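Local coordinates for fibronectin-binding protein (Streptococcus pyogenes, PDB 5A0L) that serves as a streptococcal surface adhesin whose N-terminal domain carries an internal thioester that mediates covalent binding to the host, at residues Ile28-Lys36 / Glu119-Thr127; Asp72-Ser80 / Leu92-Leu100. All coordinates share one frame; numbering follows the deposited sequence.

Contact 1: residues Ile28-Lys36 / Glu119-Thr127. With ZN (zinc ion), chain C.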
# COMPACT_ATOMS: atom_id res chain seq x y z
N ILE A 28 8.69 -0.31 17.81
CA ILE A 28 9.73 0.69 17.98
C ILE A 28 10.52 1.04 16.72
O ILE A 28 11.38 1.92 16.76
CB ILE A 28 10.73 0.28 19.09
CG1 ILE A 28 11.55 -0.95 18.69
CG2 ILE A 28 9.99 0.01 20.40
CD1 ILE A 28 12.71 -1.27 19.61
N PHE A 29 10.23 0.37 15.60
CA PHE A 29 11.03 0.53 14.40
C PHE A 29 10.33 1.46 13.42
O PHE A 29 9.27 1.14 12.87
CB PHE A 29 11.35 -0.83 13.76
CG PHE A 29 12.06 -1.78 14.69
CD1 PHE A 29 13.38 -1.56 15.09
CD2 PHE A 29 11.39 -2.89 15.22
CE1 PHE A 29 14.02 -2.43 15.95
CE2 PHE A 29 12.02 -3.76 16.09
CZ PHE A 29 13.34 -3.53 16.46
N ALA A 30 10.92 2.63 13.23
CA ALA A 30 10.32 3.69 12.43
C ALA A 30 10.11 3.32 10.97
O ALA A 30 9.31 3.95 10.27
CB ALA A 30 11.17 4.95 12.51
N ARG A 31 10.83 2.30 10.50
CA ARG A 31 10.67 1.82 9.13
C ARG A 31 9.30 1.20 8.83
O ARG A 31 8.90 1.08 7.67
CB ARG A 31 11.78 0.82 8.76
CG ARG A 31 11.79 -0.48 9.55
CD ARG A 31 12.90 -1.36 9.05
NE ARG A 31 12.97 -2.60 9.82
CZ ARG A 31 13.66 -2.76 10.94
NH1 ARG A 31 14.37 -1.76 11.47
NH2 ARG A 31 13.63 -3.94 11.55
N TYR A 32 8.61 0.76 9.88
CA TYR A 32 7.36 0.04 9.72
C TYR A 32 6.12 0.89 9.95
O TYR A 32 6.09 1.76 10.81
CB TYR A 32 7.27 -1.16 10.66
CG TYR A 32 8.31 -2.24 10.45
CD1 TYR A 32 8.59 -2.73 9.18
CD2 TYR A 32 8.96 -2.81 11.51
CE1 TYR A 32 9.51 -3.74 8.97
CE2 TYR A 32 9.89 -3.80 11.32
CZ TYR A 32 10.16 -4.27 10.04
OH TYR A 32 11.12 -5.22 9.88
N HIS A 33 5.11 0.58 9.15
CA HIS A 33 3.75 1.05 9.33
C HIS A 33 2.80 -0.11 9.04
O HIS A 33 3.17 -1.08 8.33
CB HIS A 33 3.43 2.24 8.40
CG HIS A 33 4.32 3.42 8.61
ND1 HIS A 33 5.50 3.59 7.94
CD2 HIS A 33 4.23 4.45 9.48
CE1 HIS A 33 6.09 4.70 8.34
NE2 HIS A 33 5.35 5.24 9.29
N ASN A 34 1.57 -0.03 9.54
CA ASN A 34 0.57 -1.03 9.22
C ASN A 34 -0.77 -0.33 9.19
O ASN A 34 -1.49 -0.23 10.19
CB ASN A 34 0.62 -2.19 10.22
CG ASN A 34 -0.27 -3.33 9.80
OD1 ASN A 34 -1.10 -3.19 8.91
ND2 ASN A 34 -0.08 -4.47 10.42
N LEU A 35 -1.06 0.25 8.03
CA LEU A 35 -2.22 1.12 7.90
C LEU A 35 -3.51 0.35 7.72
O LEU A 35 -3.55 -0.66 6.98
CB LEU A 35 -2.06 2.10 6.72
CG LEU A 35 -0.77 2.92 6.76
CD1 LEU A 35 -0.75 3.89 5.59
CD2 LEU A 35 -0.59 3.65 8.09
N LYS A 36 -4.57 0.83 8.36
CA LYS A 36 -5.91 0.29 8.29
C LYS A 36 -6.93 1.37 8.10
O LYS A 36 -6.68 2.53 8.47
CB LYS A 36 -6.29 -0.48 9.58
CG LYS A 36 -5.25 -1.46 10.11
CD LYS A 36 -5.09 -2.72 9.27
CE LYS A 36 -4.21 -3.72 10.02
NZ LYS A 36 -3.86 -4.90 9.25
N GLU A 119 7.91 -11.92 6.84
CA GLU A 119 7.13 -11.52 7.99
C GLU A 119 6.18 -10.39 7.59
O GLU A 119 6.53 -9.55 6.75
CB GLU A 119 8.05 -11.06 9.12
CG GLU A 119 8.93 -12.16 9.68
CD GLU A 119 10.05 -11.69 10.58
OE1 GLU A 119 10.13 -10.49 10.93
OE2 GLU A 119 10.87 -12.55 10.96
N ASP A 120 5.01 -10.32 8.21
CA ASP A 120 3.96 -9.40 7.79
C ASP A 120 4.47 -7.94 7.63
O ASP A 120 4.18 -7.31 6.62
CB ASP A 120 2.80 -9.40 8.77
CG ASP A 120 2.05 -10.72 8.79
OD1 ASP A 120 2.32 -11.62 7.97
OD2 ASP A 120 1.19 -10.84 9.67
N LEU A 121 5.19 -7.41 8.62
CA LEU A 121 5.58 -6.00 8.51
C LEU A 121 6.57 -5.79 7.39
O LEU A 121 6.57 -4.72 6.76
CB LEU A 121 6.13 -5.51 9.85
CG LEU A 121 5.08 -5.33 10.95
CD1 LEU A 121 5.72 -5.18 12.34
CD2 LEU A 121 4.15 -4.15 10.67
N ASN A 122 7.44 -6.77 7.14
CA ASN A 122 8.34 -6.70 5.99
C ASN A 122 7.60 -6.85 4.64
O ASN A 122 8.01 -6.23 3.65
CB ASN A 122 9.43 -7.77 6.10
CG ASN A 122 10.41 -7.50 7.22
OD1 ASN A 122 10.67 -6.35 7.56
ND2 ASN A 122 10.97 -8.58 7.79
N ALA A 123 6.55 -7.65 4.63
CA ALA A 123 5.77 -7.87 3.42
C ALA A 123 5.01 -6.58 3.08
O ALA A 123 4.90 -6.20 1.89
CB ALA A 123 4.83 -9.03 3.59
N ILE A 124 4.45 -5.93 4.10
CA ILE A 124 3.81 -4.61 3.90
C ILE A 124 4.86 -3.63 3.36
O ILE A 124 4.58 -2.89 2.41
CB ILE A 124 3.21 -4.13 5.24
CG1 ILE A 124 2.00 -4.98 5.61
CG2 ILE A 124 2.82 -2.66 5.17
CD1 ILE A 124 1.53 -4.80 7.04
N LEU A 125 6.04 -3.63 3.93
CA LEU A 125 7.08 -2.70 3.50
C LEU A 125 7.46 -2.92 2.03
O LEU A 125 7.63 -1.94 1.27
CB LEU A 125 8.28 -2.79 4.43
CG LEU A 125 9.44 -1.87 4.18
CD1 LEU A 125 9.02 -0.40 4.19
CD2 LEU A 125 10.51 -2.16 5.26
N VAL A 126 7.62 -4.17 1.63
CA VAL A 126 7.90 -4.47 0.22
C VAL A 126 6.77 -3.99 -0.68
O VAL A 126 7.02 -3.32 -1.70
CB VAL A 126 8.16 -5.97 0.03
CG1 VAL A 126 8.18 -6.36 -1.44
CG2 VAL A 126 9.46 -6.37 0.69
N THR A 127 5.55 -4.32 -0.33
CA THR A 127 4.41 -3.97 -1.16
C THR A 127 4.28 -2.45 -1.26
O THR A 127 3.99 -1.91 -2.33
CB THR A 127 3.12 -4.59 -0.62
OG1 THR A 127 3.30 -6.02 -0.46
CG2 THR A 127 1.97 -4.37 -1.54
ZN ZN C . 6.05 6.95 10.46
O HOH W 1 8.12 6.27 10.55
O HOH W 2 5.58 -2.00 7.26
O HOH W 3 6.82 8.65 11.55
O HOH W 4 6.39 8.20 8.82
O HOH W 5 5.79 6.05 12.35
O HOH W 6 4.21 7.91 10.67
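Tyr32 lays its ring against the first turn of helix 120-135. Leu121 CB sits over one face in a CH-pi contact, 3.9 Å from the centroid of the Tyr32 ring. The opposite face is covered by CG of Arg31, so the ring is clamped from both sides. With CG beside its own backbone N (chi1 -63°), Tyr32 carries its hydroxyl to the edge of the helix. There Tyr32 OH donates to Asn122 OD1 over 2.6 Å, tilted 26° from the carbonyl plane. The same OH accepts from Arg31 NH2 at 3.3 Å and, weakly, from Arg31 NE. Arg31 also forms a salt bridge with Glu155, and Asn122 ND2 turns to Gln160 on helix 158-172.

Toward strand 35-39, Ile124 also packs closely: its CG2 lies 3.6 Å from His33 O. Ile124 CD1 touches the amide of Asn34, whose OD1 accepts from Gln46. The looser, more hydrated side begins at water 2, which links the two backbones by donating to His33 O and Leu121 O. The His33 side chain leaves the backbone away from the helix. Its ring stacks on Phe56, and His33 NE2 binds a zinc ion at 2.2 Å. Five waters complete the metal shell, and water 1 also donates to Ala30 O.

The nearby guanidinium probably polarises the phenol and strengthens its short bond to Asn122. A polar chain from Glu155 to Gln160 thus ties the loop to the helices.

Contact 2: residues Asp72-Ser80 / Leu92-Leu100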
# COMPACT_ATOMS: atom_id res chain seq x y z
N ASP A 72 -14.04 4.49 -5.60
CA ASP A 72 -13.65 3.27 -6.33
C ASP A 72 -12.34 3.49 -7.08
O ASP A 72 -12.12 4.55 -7.70
CB ASP A 72 -14.76 2.80 -7.28
CG ASP A 72 -15.83 1.88 -6.59
OD1 ASP A 72 -15.83 1.61 -5.35
OD2 ASP A 72 -16.69 1.40 -7.33
N GLY A 73 -11.42 2.54 -6.99
CA GLY A 73 -10.22 2.60 -7.76
C GLY A 73 -10.48 2.43 -9.24
O GLY A 73 -11.38 1.68 -9.63
N SER A 74 -9.69 3.13 -10.03
CA SER A 74 -9.71 3.06 -11.50
C SER A 74 -8.44 3.69 -12.00
O SER A 74 -7.77 4.41 -11.24
CB SER A 74 -10.89 3.85 -12.09
OG SER A 74 -10.77 5.25 -11.81
N GLY A 75 -8.12 3.56 -13.29
CA GLY A 75 -6.94 4.24 -13.78
C GLY A 75 -7.04 5.75 -13.63
O GLY A 75 -6.05 6.38 -13.27
N SER A 76 -8.22 6.32 -13.86
CA SER A 76 -8.45 7.75 -13.65
C SER A 76 -8.20 8.20 -12.21
O SER A 76 -7.54 9.19 -11.95
CB SER A 76 -9.89 8.09 -13.98
OG SER A 76 -10.07 9.47 -13.78
N ALA A 77 -8.76 7.44 -11.26
CA ALA A 77 -8.59 7.78 -9.86
C ALA A 77 -7.14 7.60 -9.45
O ALA A 77 -6.61 8.39 -8.65
CB ALA A 77 -9.49 6.92 -9.00
N PHE A 78 -6.51 6.53 -9.91
CA PHE A 78 -5.12 6.33 -9.56
C PHE A 78 -4.26 7.48 -10.06
O PHE A 78 -3.34 7.92 -9.39
CB PHE A 78 -4.60 4.99 -10.07
CG PHE A 78 -5.26 3.76 -9.47
CD1 PHE A 78 -5.89 3.77 -8.25
CD2 PHE A 78 -5.19 2.56 -10.13
CE1 PHE A 78 -6.45 2.62 -7.70
CE2 PHE A 78 -5.76 1.43 -9.62
CZ PHE A 78 -6.39 1.44 -8.39
N LYS A 79 -4.54 7.98 -11.26
CA LYS A 79 -3.82 9.15 -11.76
C LYS A 79 -4.11 10.40 -10.90
O LYS A 79 -3.17 11.09 -10.46
CB LYS A 79 -4.13 9.40 -13.25
CG LYS A 79 -3.65 10.71 -13.86
CD LYS A 79 -2.18 10.97 -13.85
CE LYS A 79 -1.87 12.36 -14.45
NZ LYS A 79 -0.45 12.77 -14.29
N SER A 80 -5.40 10.65 -10.65
CA SER A 80 -5.83 11.91 -10.02
C SER A 80 -5.36 12.06 -8.58
O SER A 80 -5.12 13.18 -8.12
CB SER A 80 -7.36 12.01 -10.07
OG SER A 80 -7.74 12.25 -11.41
N LEU A 92 -3.85 5.13 -19.03
CA LEU A 92 -4.35 4.97 -17.67
C LEU A 92 -4.91 3.57 -17.43
O LEU A 92 -4.91 3.11 -16.27
CB LEU A 92 -5.38 6.04 -17.35
CG LEU A 92 -4.92 7.50 -17.49
CD1 LEU A 92 -5.98 8.47 -17.06
CD2 LEU A 92 -3.60 7.74 -16.74
N ASP A 93 -5.30 2.86 -18.49
CA ASP A 93 -5.72 1.46 -18.32
C ASP A 93 -4.55 0.58 -17.85
O ASP A 93 -4.71 -0.32 -16.99
CB ASP A 93 -6.29 0.91 -19.60
CG ASP A 93 -7.64 1.51 -19.99
OD1 ASP A 93 -8.29 2.24 -19.21
OD2 ASP A 93 -8.09 1.20 -21.11
N LYS A 94 -3.36 0.86 -18.38
CA LYS A 94 -2.15 0.13 -18.00
C LYS A 94 -1.79 0.50 -16.56
O LYS A 94 -1.36 -0.38 -15.79
CB LYS A 94 -0.99 0.44 -18.96
CG LYS A 94 0.35 -0.22 -18.65
CD LYS A 94 1.50 0.14 -19.62
N LEU A 95 -1.93 1.78 -16.20
CA LEU A 95 -1.70 2.16 -14.81
C LEU A 95 -2.57 1.37 -13.83
O LEU A 95 -2.08 0.83 -12.81
CB LEU A 95 -1.90 3.66 -14.60
CG LEU A 95 -1.70 4.22 -13.19
CD1 LEU A 95 -0.27 4.05 -12.71
CD2 LEU A 95 -2.15 5.67 -13.11
N GLU A 96 -3.84 1.25 -14.16
CA GLU A 96 -4.79 0.46 -13.38
C GLU A 96 -4.34 -0.99 -13.26
O GLU A 96 -4.26 -1.54 -12.16
CB GLU A 96 -6.21 0.55 -13.95
CG GLU A 96 -7.28 -0.23 -13.21
CD GLU A 96 -8.68 -0.10 -13.77
OE1 GLU A 96 -9.07 0.99 -14.22
OE2 GLU A 96 -9.43 -1.09 -13.72
N LYS A 97 -4.04 -1.61 -14.40
CA LYS A 97 -3.60 -3.02 -14.42
C LYS A 97 -2.35 -3.19 -13.56
O LYS A 97 -2.23 -4.16 -12.80
CB LYS A 97 -3.29 -3.46 -15.88
CG LYS A 97 -2.67 -4.87 -16.05
CD LYS A 97 -2.25 -5.19 -17.48
CE LYS A 97 -0.93 -4.53 -17.80
NZ LYS A 97 -0.54 -4.88 -19.18
N ASN A 98 -1.41 -2.27 -13.68
CA ASN A 98 -0.17 -2.35 -12.95
C ASN A 98 -0.40 -2.35 -11.44
O ASN A 98 0.13 -3.19 -10.71
CB ASN A 98 0.81 -1.25 -13.36
CG ASN A 98 1.41 -1.47 -14.72
OD1 ASN A 98 1.51 -2.60 -15.22
ND2 ASN A 98 1.89 -0.39 -15.29
N ILE A 99 -1.19 -1.39 -10.97
CA ILE A 99 -1.43 -1.28 -9.54
C ILE A 99 -2.24 -2.48 -9.03
O ILE A 99 -1.90 -3.01 -7.94
CB ILE A 99 -2.08 0.07 -9.23
CG1 ILE A 99 -1.03 1.20 -9.41
CG2 ILE A 99 -2.69 0.10 -7.82
CD1 ILE A 99 -1.56 2.59 -9.45
N LEU A 100 -3.28 -2.88 -9.76
CA LEU A 100 -4.06 -4.04 -9.31
C LEU A 100 -3.19 -5.29 -9.16
O LEU A 100 -3.33 -6.04 -8.20
CB LEU A 100 -5.22 -4.31 -10.25
CG LEU A 100 -6.33 -3.31 -10.37
CD1 LEU A 100 -7.34 -3.73 -11.40
CD2 LEU A 100 -6.99 -3.04 -9.07
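Phe78 reaches from helix 75-81 into the side of helix 92-105. Its CB meets Ile99 CD1 at 3.9 Å and Leu95 CD2 at nearly the same distance. CG and CD2 also lie against Ile99 CD1. CD2 further approaches Glu96 CA, which stands at the ring edge, in plane. Phe78 CE2 comes 3.8 Å from Ile99 CG2, and CZ at the tip stays near that methyl. Ile99 CG2 therefore covers one ring face, while Ser74 O lies over the opposite face, toward the rim. Leu204 of strand 203-205 touches both Phe78 and Ile99.

At the start of the helix, Gly75 brings the backbones together. Its CA is 4.4 Å from Glu96 CA and makes a CA-H...O contact of 3.4 Å with Leu92 O. Glu96 extends with CG opposite its backbone N (chi1 -180°), and OE1 accepts from Gly75 N at 2.9 Å. The bond is bent, 137° at the hydrogen, and uses the anti side of the carboxylate. Ser74 OG accepts from Ala77 N, 3.0 Å away.

The segment axes cross at 86°, 8.3 Å apart. This is a nearly perpendicular helix pair, with glycine at its close point and a serine N-cap opening the shorter helix.

The two contacts flank the middle of the chain, with centres about 24 Å apart. Their nearest atoms are about 8 Å apart, so they do not touch. In the sequence, 72-80 and 92-100 both fall between 28-36 and 119-127. Helices 92-105 and 120-135 are successive and meet directly, since Ile99 touches Tyr134. The antiparallel barrel is the other shared element. Contact 1 joins the lead-in to strand 35-39 to helix 120-135. Contact 2 joins helix 92-105 to the short helix that follows barrel strand 66-72, and Leu204 of the barrel touches Ile99. Barrel and helices are thus connected at two separate places within the thioester-bearing domain.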